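Local coordinates for DNA mismatch repair protein MUTS (Thermus aquaticus, PDB 1EWQ), which binds mismatched DNA and, with a weak ATPase activity, takes part in mismatch repair, possibly carrying out the recognition step, at residues 129-134 / 284-289; 171-176 / 292-297; 274-279 / 531-536; 278-283 / 325-330; 541-546 / 607-612. All blocks are in the same frame, centred on the assembly; numbering follows the deposited sequence.

Contact 1. Residues 129-134 / 284-289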
# COMPACT_ATOMS: atom_id res chain seq x y z
N ARG C 129 18.63 -1.76 7.87
CA ARG C 129 19.70 -1.93 8.86
C ARG C 129 19.95 -3.42 9.05
O ARG C 129 21.08 -3.85 9.20
CB ARG C 129 19.28 -1.31 10.21
CG ARG C 129 20.08 -0.09 10.64
CD ARG C 129 19.57 0.46 11.97
NE ARG C 129 20.22 1.73 12.31
CZ ARG C 129 21.34 1.85 13.01
NH1 ARG C 129 21.96 0.77 13.46
NH2 ARG C 129 21.86 3.04 13.25
N GLU C 130 18.87 -4.18 9.02
CA GLU C 130 18.88 -5.63 9.19
C GLU C 130 19.65 -6.38 8.10
O GLU C 130 20.04 -5.82 7.08
CB GLU C 130 17.44 -6.16 9.20
CG GLU C 130 16.56 -5.67 10.33
CD GLU C 130 16.29 -4.17 10.28
OE1 GLU C 130 16.16 -3.62 9.17
OE2 GLU C 130 16.21 -3.55 11.36
N ALA C 131 19.85 -7.68 8.32
CA ALA C 131 20.54 -8.51 7.35
C ALA C 131 19.64 -8.62 6.13
O ALA C 131 18.42 -8.66 6.25
CB ALA C 131 20.81 -9.88 7.93
N ASN C 132 20.26 -8.65 4.95
CA ASN C 132 19.53 -8.75 3.70
C ASN C 132 20.01 -10.04 3.03
O ASN C 132 21.10 -10.09 2.46
CB ASN C 132 19.83 -7.53 2.85
CG ASN C 132 18.93 -7.41 1.66
OD1 ASN C 132 19.37 -7.52 0.51
ND2 ASN C 132 17.65 -7.18 1.92
N TYR C 133 19.18 -11.08 3.09
CA TYR C 133 19.57 -12.37 2.55
C TYR C 133 19.04 -12.79 1.19
O TYR C 133 17.87 -12.58 0.87
CB TYR C 133 19.19 -13.51 3.51
CG TYR C 133 19.85 -13.50 4.87
CD1 TYR C 133 19.10 -13.31 6.04
CD2 TYR C 133 21.22 -13.72 5.00
CE1 TYR C 133 19.70 -13.34 7.29
CE2 TYR C 133 21.83 -13.77 6.26
CZ TYR C 133 21.06 -13.58 7.40
OH TYR C 133 21.65 -13.62 8.64
N LEU C 134 19.93 -13.39 0.42
CA LEU C 134 19.59 -14.01 -0.86
C LEU C 134 19.58 -15.45 -0.35
O LEU C 134 20.52 -15.86 0.32
CB LEU C 134 20.71 -13.85 -1.90
CG LEU C 134 20.54 -14.72 -3.16
CD1 LEU C 134 19.28 -14.33 -3.90
CD2 LEU C 134 21.74 -14.56 -4.08
N GLY C 284 25.05 -4.30 15.49
CA GLY C 284 24.46 -4.69 16.76
C GLY C 284 23.02 -5.12 16.58
O GLY C 284 22.61 -6.14 17.11
N ARG C 285 22.24 -4.34 15.84
CA ARG C 285 20.85 -4.73 15.61
C ARG C 285 20.81 -6.09 14.92
O ARG C 285 19.97 -6.93 15.23
CB ARG C 285 20.11 -3.71 14.74
CG ARG C 285 18.68 -4.11 14.43
CD ARG C 285 17.91 -3.03 13.67
NE ARG C 285 17.77 -1.82 14.47
CZ ARG C 285 17.23 -0.68 14.03
NH1 ARG C 285 16.76 -0.59 12.80
NH2 ARG C 285 17.19 0.37 14.83
N ARG C 286 21.73 -6.29 13.97
CA ARG C 286 21.80 -7.56 13.24
C ARG C 286 22.20 -8.72 14.16
O ARG C 286 21.62 -9.81 14.08
CB ARG C 286 22.77 -7.46 12.06
CG ARG C 286 22.26 -6.61 10.86
CD ARG C 286 23.08 -6.87 9.58
NE ARG C 286 24.49 -6.49 9.74
CZ ARG C 286 24.95 -5.27 9.50
NH1 ARG C 286 24.13 -4.31 9.08
NH2 ARG C 286 26.23 -4.99 9.72
N LEU C 287 23.18 -8.49 15.03
CA LEU C 287 23.60 -9.53 15.95
C LEU C 287 22.44 -9.90 16.89
O LEU C 287 22.19 -11.08 17.14
CB LEU C 287 24.78 -9.06 16.79
CG LEU C 287 25.30 -10.11 17.78
CD1 LEU C 287 25.98 -11.24 16.97
CD2 LEU C 287 26.30 -9.48 18.76
N LEU C 288 21.73 -8.89 17.40
CA LEU C 288 20.62 -9.16 18.30
C LEU C 288 19.55 -9.96 17.56
O LEU C 288 18.97 -10.89 18.11
CB LEU C 288 20.01 -7.86 18.85
CG LEU C 288 18.81 -8.03 19.79
CD1 LEU C 288 19.12 -9.11 20.83
CD2 LEU C 288 18.48 -6.70 20.47
N GLN C 289 19.29 -9.61 16.31
CA GLN C 289 18.28 -10.32 15.56
C GLN C 289 18.73 -11.77 15.34
O GLN C 289 17.92 -12.69 15.37
CB GLN C 289 18.02 -9.64 14.21
CG GLN C 289 16.96 -10.36 13.41
CD GLN C 289 16.35 -9.49 12.32
OE1 GLN C 289 17.06 -8.85 11.56
NE2 GLN C 289 15.02 -9.48 12.25
O HOH W 1 16.73 -9.43 8.65
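Polar side chains of R285, R286 and Q289 reach from helix 282-293 to R129, E130 and A131 in a largely arginine-built contact between the loop leading into strand 134-139 of MutS domain II and that helix of domain III. Across the contact R286 NH1 donates to R129 O at 3.1 Å, with a C=O...donor angle of 165°; the same guanidinium has salt bridges to E333 and D331. Its CD lies 3.6 Å from A131 N, packed against the loop backbone. The bend at chi2 (65°) turns E130 CD toward R285, and OE2 lies at the edge of its guanidinium; this salt bridge to NH1 is weak at 3.3 Å, and the two planes are 19° apart. R129 crosses R285 at about a right angle and lays CD over one guanidinium face, 3.1 Å from NH1. Q289 OE1 approaches E130 CG and accepts from a water that also donates to A131 O. Beyond the segments, R285 NE pairs with D277. The like charges of R129 NE and R285 NH2, 4.2 Å apart, would probably be tolerated because E130 and D277 both pair with R285.

Contact 2. Residues 171-176 / 292-297; sequences FRHRPA and LRHPLL
R293 meets R172 and H173 through three parts of its side chain. CG lies 3.7 Å from R172 CB, and CD sits over the centre of the H173 ring, 3.5 Å from its centroid in a CH-pi contact 15° off the normal. Beyond a bend at chi3, NH1 donates to R172 O at 3.0 Å; the donor is tilted from the carbonyl plane, and the N-H...O angle is 149°. An alanine in place of R293 would probably leave R172 O without this donor and the covered face of H173 without its aliphatic lid. The side chain of R172 crosses H294 at about a right angle, with the imidazole over one guanidinium face. R172 NH2 comes within 2.8 Å of R293 O. Both segments include a helix end: R174, with positive phi, and H294 are the first residues past helix 163-173 of MutS domain II and helix 282-293 of domain III, so the two domains meet where both segments leave their helices. The rings of H173 and H294 approach obliquely, their planes 48° apart. In the second shell, E169 forms a salt bridge with R172 NH1 and a weak hydrogen bond with H173 NE2, while M250 O accepts from R172 NH2. F147 stacks on H173, Y133 meets it edge-to-face, and F249 packs edge-to-face with H294.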
# COMPACT_ATOMS: atom_id res chain seq x y z
N PHE C 171 11.76 -19.17 6.83
CA PHE C 171 10.99 -18.09 7.44
C PHE C 171 11.74 -17.30 8.52
O PHE C 171 11.69 -16.07 8.53
CB PHE C 171 9.70 -18.61 8.05
CG PHE C 171 8.82 -17.54 8.57
CD1 PHE C 171 7.95 -16.87 7.71
CD2 PHE C 171 8.90 -17.14 9.90
CE1 PHE C 171 7.18 -15.82 8.17
CE2 PHE C 171 8.12 -16.08 10.37
CZ PHE C 171 7.26 -15.43 9.51
N ARG C 172 12.41 -17.98 9.44
CA ARG C 172 13.13 -17.26 10.49
C ARG C 172 14.19 -16.32 9.91
O ARG C 172 14.63 -15.40 10.59
CB ARG C 172 13.75 -18.23 11.51
CG ARG C 172 14.27 -19.54 10.93
CD ARG C 172 15.23 -20.34 11.84
NE ARG C 172 14.99 -20.24 13.28
CZ ARG C 172 15.31 -21.19 14.15
NH1 ARG C 172 15.87 -22.32 13.72
NH2 ARG C 172 15.11 -21.02 15.46
N HIS C 173 14.61 -16.53 8.67
CA HIS C 173 15.62 -15.66 8.06
C HIS C 173 15.01 -14.54 7.23
O HIS C 173 15.70 -13.58 6.90
CB HIS C 173 16.58 -16.46 7.19
CG HIS C 173 17.50 -17.35 7.97
ND1 HIS C 173 18.71 -16.91 8.47
CD2 HIS C 173 17.38 -18.63 8.37
CE1 HIS C 173 19.29 -17.89 9.14
NE2 HIS C 173 18.50 -18.95 9.10
N ARG C 174 13.73 -14.67 6.90
CA ARG C 174 13.04 -13.68 6.09
C ARG C 174 13.92 -13.17 4.95
O ARG C 174 14.28 -11.99 4.88
CB ARG C 174 12.58 -12.51 6.99
CG ARG C 174 11.42 -12.88 7.95
CD ARG C 174 10.13 -13.28 7.19
NE ARG C 174 10.38 -14.37 6.26
CZ ARG C 174 9.56 -14.75 5.27
NH1 ARG C 174 8.41 -14.12 5.06
NH2 ARG C 174 9.93 -15.74 4.47
N PRO C 175 14.28 -14.07 4.01
CA PRO C 175 15.12 -13.73 2.86
C PRO C 175 14.42 -12.67 2.03
O PRO C 175 13.20 -12.57 2.06
CB PRO C 175 15.24 -15.04 2.12
CG PRO C 175 13.89 -15.65 2.35
CD PRO C 175 13.67 -15.40 3.83
N ALA C 176 15.19 -11.87 1.30
CA ALA C 176 14.60 -10.83 0.47
C ALA C 176 14.42 -11.34 -0.96
O ALA C 176 13.66 -10.78 -1.74
CB ALA C 176 15.50 -9.58 0.48
N LEU C 292 18.05 -13.71 18.48
CA LEU C 292 16.63 -14.00 18.62
C LEU C 292 16.21 -15.08 17.61
O LEU C 292 15.36 -15.91 17.91
CB LEU C 292 15.80 -12.73 18.40
CG LEU C 292 15.67 -11.76 19.58
CD1 LEU C 292 15.03 -10.46 19.11
CD2 LEU C 292 14.83 -12.39 20.68
N ARG C 293 16.80 -15.06 16.42
CA ARG C 293 16.46 -16.05 15.39
C ARG C 293 16.77 -17.48 15.89
O ARG C 293 16.02 -18.41 15.64
CB ARG C 293 17.26 -15.79 14.09
CG ARG C 293 16.50 -16.09 12.81
CD ARG C 293 17.42 -16.36 11.61
NE ARG C 293 18.46 -15.35 11.42
CZ ARG C 293 18.23 -14.06 11.27
NH1 ARG C 293 16.98 -13.60 11.30
NH2 ARG C 293 19.24 -13.22 11.06
N HIS C 294 17.90 -17.62 16.58
CA HIS C 294 18.33 -18.92 17.10
C HIS C 294 18.76 -18.85 18.57
O HIS C 294 19.94 -18.71 18.87
CB HIS C 294 19.51 -19.45 16.28
CG HIS C 294 19.17 -19.73 14.85
ND1 HIS C 294 18.67 -20.94 14.43
CD2 HIS C 294 19.23 -18.95 13.75
CE1 HIS C 294 18.43 -20.89 13.13
NE2 HIS C 294 18.76 -19.69 12.70
N PRO C 295 17.79 -18.94 19.50
CA PRO C 295 18.13 -18.90 20.93
C PRO C 295 19.01 -20.11 21.24
O PRO C 295 18.86 -21.16 20.62
CB PRO C 295 16.77 -19.00 21.63
CG PRO C 295 15.81 -18.42 20.60
CD PRO C 295 16.33 -18.98 19.29
N LEU C 296 19.92 -19.96 22.20
CA LEU C 296 20.84 -21.03 22.58
C LEU C 296 20.23 -22.11 23.50
O LEU C 296 19.21 -21.89 24.14
CB LEU C 296 22.07 -20.43 23.29
CG LEU C 296 22.76 -19.22 22.65
CD1 LEU C 296 23.94 -18.80 23.52
CD2 LEU C 296 23.23 -19.55 21.24
N LEU C 297 20.87 -23.27 23.54
CA LEU C 297 20.43 -24.38 24.38
C LEU C 297 21.49 -24.63 25.47
O LEU C 297 21.28 -25.45 26.36
CB LEU C 297 20.30 -25.66 23.55
CG LEU C 297 19.37 -25.68 22.34
CD1 LEU C 297 19.48 -27.03 21.62
CD2 LEU C 297 17.95 -25.44 22.81

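Contact 3. Residues 274-279 / 531-536; sequences SVLDET and AALAEV
E278 reaches from the turn after helix 272-276 across the flank of V536 to E535 on helix 514-540. From CB, which points at that helix, CG is set anti to the carbonyl carbon (chi1 -55°) and rests 3.3 Å from V536 CG2. CD passes the same methyl at 3.4 Å. At the tip the two oxygens part: OE2 stays 3.6 Å from V536 CG2, whereas OE1 reaches E535 CG at 3.0 Å, meeting the aliphatic part of that side chain and not its carboxylate. OE1 also forms a salt bridge with R539, one turn further along the helix. An alanine here would probably leave R539 without this carboxylate and uncover the methyl of V536. The acid of E535 is turned elsewhere, to R319 and R323; the two carboxylates stay 4.9 Å apart (E278 OE1 to E535 OE2), and the arginines would probably ease their repulsion. V536 CG2 also touches L276 O, and L276 CD2 packs tightly on L533 CD2 at 3.4 Å. A532, with no side chain beyond CB, admits the backbone at E278 and T279 to 3.8 Å from that CB. The contact thus seats the turn between helices 272-276 and 282-293 on one side of helix 514-540, with helix 299-314 against A531 and A534, helix 316-326 reaching A531, A532, A534 and E535, Y542 touching V536, and S607 touching L276 and L533.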
# COMPACT_ATOMS: atom_id res chain seq x y z
N SER C 274 11.02 -4.91 18.41
CA SER C 274 10.97 -3.46 18.48
C SER C 274 11.09 -2.98 19.92
O SER C 274 11.64 -1.92 20.19
CB SER C 274 9.67 -2.92 17.85
OG SER C 274 8.56 -3.17 18.68
N VAL C 275 10.57 -3.78 20.85
CA VAL C 275 10.62 -3.44 22.27
C VAL C 275 12.00 -3.72 22.85
O VAL C 275 12.55 -2.92 23.59
CB VAL C 275 9.60 -4.26 23.09
CG1 VAL C 275 9.86 -4.10 24.59
CG2 VAL C 275 8.19 -3.82 22.76
N LEU C 276 12.55 -4.87 22.49
CA LEU C 276 13.85 -5.31 22.99
C LEU C 276 15.02 -4.51 22.45
O LEU C 276 15.98 -4.23 23.17
CB LEU C 276 14.07 -6.78 22.62
CG LEU C 276 14.53 -7.78 23.67
CD1 LEU C 276 15.32 -8.89 22.96
CD2 LEU C 276 15.39 -7.11 24.72
N ASP C 277 14.93 -4.13 21.18
CA ASP C 277 16.01 -3.44 20.52
C ASP C 277 16.26 -1.95 20.76
O ASP C 277 15.52 -1.09 20.28
CB ASP C 277 15.89 -3.69 19.01
CG ASP C 277 17.06 -3.11 18.25
OD1 ASP C 277 18.20 -3.34 18.67
OD2 ASP C 277 16.82 -2.44 17.22
N GLU C 278 17.33 -1.66 21.49
CA GLU C 278 17.74 -0.29 21.77
C GLU C 278 19.19 -0.19 21.33
O GLU C 278 19.98 0.61 21.84
CB GLU C 278 17.62 0.02 23.26
CG GLU C 278 16.26 -0.25 23.83
CD GLU C 278 16.00 0.53 25.10
OE1 GLU C 278 16.98 1.00 25.72
OE2 GLU C 278 14.81 0.67 25.49
N THR C 279 19.53 -1.05 20.37
CA THR C 279 20.87 -1.11 19.82
C THR C 279 21.27 0.21 19.16
O THR C 279 20.43 0.91 18.61
CB THR C 279 20.96 -2.27 18.80
OG1 THR C 279 22.33 -2.47 18.42
CG2 THR C 279 20.16 -1.96 17.56
N ALA C 531 25.08 -3.82 26.11
CA ALA C 531 24.71 -2.53 26.70
C ALA C 531 23.24 -2.23 26.42
O ALA C 531 22.53 -1.68 27.27
CB ALA C 531 25.60 -1.42 26.14
N ALA C 532 22.78 -2.62 25.23
CA ALA C 532 21.39 -2.41 24.84
C ALA C 532 20.41 -3.24 25.67
O ALA C 532 19.35 -2.75 26.07
CB ALA C 532 21.21 -2.73 23.36
N LEU C 533 20.75 -4.50 25.91
CA LEU C 533 19.88 -5.36 26.70
C LEU C 533 19.88 -4.87 28.15
O LEU C 533 18.87 -5.01 28.85
CB LEU C 533 20.36 -6.82 26.64
CG LEU C 533 20.24 -7.50 25.27
CD1 LEU C 533 20.84 -8.89 25.30
CD2 LEU C 533 18.77 -7.58 24.88
N ALA C 534 21.00 -4.28 28.59
CA ALA C 534 21.08 -3.76 29.95
C ALA C 534 20.20 -2.53 30.03
O ALA C 534 19.51 -2.32 31.02
CB ALA C 534 22.53 -3.40 30.31
N GLU C 535 20.23 -1.72 28.97
CA GLU C 535 19.44 -0.50 28.88
C GLU C 535 17.95 -0.83 29.03
O GLU C 535 17.24 -0.19 29.81
CB GLU C 535 19.67 0.16 27.53
CG GLU C 535 19.30 1.64 27.47
CD GLU C 535 20.28 2.50 28.26
OE1 GLU C 535 21.36 2.00 28.62
OE2 GLU C 535 19.98 3.68 28.50
N VAL C 536 17.49 -1.82 28.27
CA VAL C 536 16.09 -2.24 28.31
C VAL C 536 15.75 -2.78 29.69
O VAL C 536 14.69 -2.49 30.24
CB VAL C 536 15.82 -3.36 27.26
CG1 VAL C 536 14.49 -4.06 27.57
CG2 VAL C 536 15.79 -2.78 25.87

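Contact 4. Residues 278-283 / 325-330; sequences ETRTAP and LLYRLA
T281 OG1 is held by two partners outside the contact, D528 OD2 and the backbone N of G284, while CG2 of the same side chain packs against L326 and L329. The hydroxyl lies between the backbone N and the carbonyl carbon (chi1 66°), and this rotamer turns CG2 to the other segment. There the methyl is 3.8 Å from L326 O and 4.0 Å from L329 CB. T281 is the N-cap of helix 282-293, its side chain capping the amide of G284. The facing segment forms a type I beta turn from L326 to L329, closed by the bond from L329 N to L326 O at 2.7 Å. A water spans the gap, accepting from A282 N at 3.0 Å and donating to L329 O, and so links the start of helix 282-293 to that turn. R280 packs with carbon: CB lies 3.7 Å from L326 CB, the bend at chi2 (-63°) turns CD toward Y327 CD1, and the side chain passes Y327 obliquely. NH1 stands 3.8 Å from Y327 CB, with the guanidinium and ring planes 82° apart, and makes a weak hydrogen bond to R323 O. D528, on helix 514-540, also accepts from R280 N, so one carboxylate takes both the backbone and the hydroxyl of adjacent residues. Between the segments themselves the packing is largely through carbon atoms and the polar link is through the water; the negative charge of D528 beside the start of helix 282-293 would probably be stabilised by the helix dipole.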
# COMPACT_ATOMS: atom_id res chain seq x y z
N GLU C 278 17.33 -1.66 21.49
CA GLU C 278 17.74 -0.29 21.77
C GLU C 278 19.19 -0.19 21.33
O GLU C 278 19.98 0.61 21.84
CB GLU C 278 17.62 0.02 23.26
CG GLU C 278 16.26 -0.25 23.83
CD GLU C 278 16.00 0.53 25.10
OE1 GLU C 278 16.98 1.00 25.72
OE2 GLU C 278 14.81 0.67 25.49
N THR C 279 19.53 -1.05 20.37
CA THR C 279 20.87 -1.11 19.82
C THR C 279 21.27 0.21 19.16
O THR C 279 20.43 0.91 18.61
CB THR C 279 20.96 -2.27 18.80
OG1 THR C 279 22.33 -2.47 18.42
CG2 THR C 279 20.16 -1.96 17.56
N ARG C 280 22.55 0.55 19.22
CA ARG C 280 23.03 1.80 18.64
C ARG C 280 23.61 1.67 17.22
O ARG C 280 23.59 2.64 16.46
CB ARG C 280 24.04 2.44 19.58
CG ARG C 280 23.39 3.08 20.81
CD ARG C 280 22.48 4.21 20.37
NE ARG C 280 21.55 4.68 21.39
CZ ARG C 280 21.82 5.63 22.28
NH1 ARG C 280 23.01 6.22 22.29
NH2 ARG C 280 20.89 6.00 23.15
N THR C 281 24.10 0.49 16.87
CA THR C 281 24.68 0.28 15.54
C THR C 281 23.94 -0.79 14.72
O THR C 281 23.22 -1.62 15.27
CB THR C 281 26.13 -0.15 15.66
OG1 THR C 281 26.17 -1.44 16.28
CG2 THR C 281 26.92 0.83 16.50
N ALA C 282 24.13 -0.77 13.41
CA ALA C 282 23.47 -1.75 12.56
C ALA C 282 24.02 -3.16 12.86
O ALA C 282 23.24 -4.10 12.99
CB ALA C 282 23.66 -1.40 11.08
N PRO C 283 25.35 -3.31 12.97
CA PRO C 283 25.93 -4.63 13.26
C PRO C 283 25.34 -5.20 14.55
O PRO C 283 25.14 -6.41 14.69
CB PRO C 283 27.42 -4.34 13.39
CG PRO C 283 27.63 -3.18 12.44
CD PRO C 283 26.41 -2.31 12.70
N LEU C 325 28.94 6.96 22.68
CA LEU C 325 29.97 6.84 21.65
C LEU C 325 29.52 6.01 20.45
O LEU C 325 29.77 6.40 19.31
CB LEU C 325 31.27 6.27 22.26
CG LEU C 325 31.99 7.25 23.20
CD1 LEU C 325 33.05 6.53 24.01
CD2 LEU C 325 32.60 8.39 22.38
N LEU C 326 28.86 4.88 20.72
CA LEU C 326 28.38 4.01 19.64
C LEU C 326 27.40 4.73 18.72
O LEU C 326 27.36 4.46 17.52
CB LEU C 326 27.70 2.78 20.22
CG LEU C 326 28.60 1.78 20.93
CD1 LEU C 326 27.75 0.62 21.47
CD2 LEU C 326 29.67 1.27 19.96
N TYR C 327 26.61 5.63 19.28
CA TYR C 327 25.63 6.39 18.52
C TYR C 327 26.23 6.96 17.23
O TYR C 327 25.55 7.06 16.22
CB TYR C 327 25.08 7.53 19.37
CG TYR C 327 23.98 8.34 18.72
CD1 TYR C 327 22.65 7.93 18.77
CD2 TYR C 327 24.28 9.51 18.03
CE1 TYR C 327 21.64 8.68 18.16
CE2 TYR C 327 23.29 10.25 17.41
CZ TYR C 327 21.97 9.83 17.48
OH TYR C 327 20.99 10.59 16.88
N ARG C 328 27.50 7.35 17.28
CA ARG C 328 28.14 7.92 16.10
C ARG C 328 28.92 6.91 15.28
O ARG C 328 29.61 7.29 14.34
CB ARG C 328 29.07 9.07 16.51
CG ARG C 328 28.38 10.32 17.06
CD ARG C 328 29.39 11.35 17.55
NE ARG C 328 30.18 11.97 16.47
CZ ARG C 328 29.80 13.05 15.78
NH1 ARG C 328 28.64 13.65 16.06
NH2 ARG C 328 30.58 13.53 14.81
N LEU C 329 28.82 5.62 15.62
CA LEU C 329 29.57 4.60 14.89
C LEU C 329 28.90 4.11 13.61
O LEU C 329 27.79 3.58 13.63
CB LEU C 329 29.85 3.40 15.80
CG LEU C 329 31.00 2.51 15.36
CD1 LEU C 329 32.31 3.24 15.59
CD2 LEU C 329 30.98 1.19 16.12
N ALA C 330 29.58 4.29 12.48
CA ALA C 330 29.03 3.82 11.21
C ALA C 330 29.09 2.28 11.19
O ALA C 330 29.64 1.66 12.11
CB ALA C 330 29.82 4.40 10.05
O HOH W 2 26.08 1.35 12.42

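Contact 5. Residues 541-546 / 607-612; sequences GYVRPR and SFVPAE
Y542 and F608 both carry CG anti to the carbonyl carbon (chi1 -69° and -85°); their CB atoms touch at 3.6 Å, and the torsions send the rings to different partners. P610 CD stands over one face of the Y542 ring, 4.2 Å from the centroid in a CH-pi contact, while P610 CB reaches Y542 CE1. On the F608 ring, R544 CB takes up one face at 3.9 Å from the centroid, with R544 N above the same ring toward the rim; Y542 O lies at its edge. Next to these residues V543 and V609 form a single antiparallel bridge, a hydrogen-bonded pair: V543 N donates to V609 O at 2.8 Å and V609 N to V543 O at 2.9 Å. The bridge lies just ahead of strands 546-547 and 613-616, which run parallel in one sheet; helix 589-603, which follows the predicted ATP-binding loop, packs on V609 and P610 through I599 and L602. P610 is the centre of an inverse gamma turn. V543 CG1 approaches A611 O at 3.2 Å, and a water donates to both A611 O and G541 O. R544 extends past F608 to salt bridges with D307 and E303 on helix 299-314, while L306 and V309 of that helix pack on F608.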
# COMPACT_ATOMS: atom_id res chain seq x y z
N GLY C 541 12.54 -2.51 34.09
CA GLY C 541 12.61 -3.31 35.29
C GLY C 541 12.57 -4.81 35.07
O GLY C 541 11.63 -5.48 35.54
N TYR C 542 13.57 -5.35 34.36
CA TYR C 542 13.69 -6.78 34.09
C TYR C 542 14.70 -7.39 35.06
O TYR C 542 15.54 -6.67 35.62
CB TYR C 542 14.19 -7.06 32.67
CG TYR C 542 13.26 -6.73 31.54
CD1 TYR C 542 11.97 -6.26 31.76
CD2 TYR C 542 13.69 -6.90 30.22
CE1 TYR C 542 11.11 -5.97 30.69
CE2 TYR C 542 12.84 -6.61 29.14
CZ TYR C 542 11.56 -6.15 29.39
OH TYR C 542 10.74 -5.88 28.32
N VAL C 543 14.65 -8.70 35.24
CA VAL C 543 15.60 -9.33 36.14
C VAL C 543 16.35 -10.48 35.50
O VAL C 543 15.91 -11.04 34.49
CB VAL C 543 14.88 -9.85 37.40
CG1 VAL C 543 14.14 -8.68 38.07
CG2 VAL C 543 13.92 -10.96 37.04
N ARG C 544 17.50 -10.82 36.07
CA ARG C 544 18.30 -11.92 35.55
C ARG C 544 17.67 -13.25 35.90
O ARG C 544 17.39 -13.51 37.08
CB ARG C 544 19.74 -11.88 36.10
CG ARG C 544 20.58 -13.06 35.64
CD ARG C 544 22.05 -12.92 36.01
NE ARG C 544 22.84 -14.08 35.60
CZ ARG C 544 24.14 -14.05 35.36
NH1 ARG C 544 24.82 -12.92 35.48
NH2 ARG C 544 24.77 -15.16 34.97
N PRO C 545 17.41 -14.10 34.89
CA PRO C 545 16.80 -15.42 35.07
C PRO C 545 17.83 -16.47 35.49
O PRO C 545 19.00 -16.38 35.16
CB PRO C 545 16.24 -15.72 33.68
CG PRO C 545 17.28 -15.12 32.79
CD PRO C 545 17.50 -13.77 33.46
N ARG C 546 17.37 -17.47 36.23
CA ARG C 546 18.25 -18.54 36.66
C ARG C 546 17.79 -19.79 35.92
O ARG C 546 16.60 -19.96 35.67
CB ARG C 546 18.13 -18.76 38.17
CG ARG C 546 18.25 -17.49 39.00
CD ARG C 546 19.59 -16.79 38.81
NE ARG C 546 19.64 -15.52 39.53
CZ ARG C 546 20.68 -14.69 39.51
NH1 ARG C 546 21.77 -14.99 38.81
NH2 ARG C 546 20.64 -13.55 40.19
N SER C 607 19.08 -12.40 27.64
CA SER C 607 18.50 -11.14 28.07
C SER C 607 17.82 -11.30 29.42
O SER C 607 17.42 -12.40 29.79
CB SER C 607 17.46 -10.68 27.04
OG SER C 607 16.65 -9.63 27.54
N PHE C 608 17.72 -10.20 30.16
CA PHE C 608 17.02 -10.22 31.44
C PHE C 608 15.55 -10.37 31.01
O PHE C 608 15.23 -10.16 29.84
CB PHE C 608 17.21 -8.90 32.19
CG PHE C 608 18.48 -8.83 33.00
CD1 PHE C 608 19.63 -9.48 32.59
CD2 PHE C 608 18.51 -8.09 34.19
CE1 PHE C 608 20.81 -9.39 33.33
CE2 PHE C 608 19.68 -8.00 34.95
CZ PHE C 608 20.83 -8.65 34.52
N VAL C 609 14.66 -10.72 31.93
CA VAL C 609 13.26 -10.92 31.56
C VAL C 609 12.29 -10.11 32.42
O VAL C 609 12.64 -9.65 33.51
CB VAL C 609 12.90 -12.42 31.65
CG1 VAL C 609 13.86 -13.25 30.78
CG2 VAL C 609 12.99 -12.89 33.11
N PRO C 610 11.04 -9.92 31.93
CA PRO C 610 10.02 -9.15 32.66
C PRO C 610 9.35 -9.94 33.78
O PRO C 610 8.32 -10.57 33.58
CB PRO C 610 9.03 -8.78 31.55
CG PRO C 610 9.11 -9.96 30.63
CD PRO C 610 10.60 -10.20 30.55
N ALA C 611 9.95 -9.90 34.97
CA ALA C 611 9.41 -10.60 36.13
C ALA C 611 10.14 -10.17 37.39
O ALA C 611 11.12 -9.43 37.32
CB ALA C 611 9.56 -12.12 35.94
N GLU C 612 9.65 -10.61 38.54
CA GLU C 612 10.29 -10.29 39.80
C GLU C 612 11.43 -11.28 39.98
O GLU C 612 12.51 -10.93 40.42
CB GLU C 612 9.30 -10.39 40.96
CG GLU C 612 8.69 -9.06 41.35
CD GLU C 612 7.66 -9.18 42.44
OE1 GLU C 612 7.78 -10.11 43.28
OE2 GLU C 612 6.72 -8.35 42.48
O HOH W 3 11.27 -6.60 38.36

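Overall arrangement
Contacts 1 and 2 lie 10 Å apart between centres and share helix 282-293, joining domain II to domain III at its start and its end; Y133 O of contact 1 probably accepts a hydrogen bond from A176 N of contact 2 (2.8 Å). Contact 4 lies at the start of the same helix, which T281 caps, and contact 3 precedes it, sharing E278 and T279 with contact 4. The salt bridge from R285 NE to D277 OD2 (3.0 Å) ties contact 1 to contact 3. Contact 5 lies 13 Å from contact 3, centre to centre, and meets it through Y542 and V536. All five are away from the predicted ATP site, and their nearest atoms are about 26 to 45 Å from the DNA.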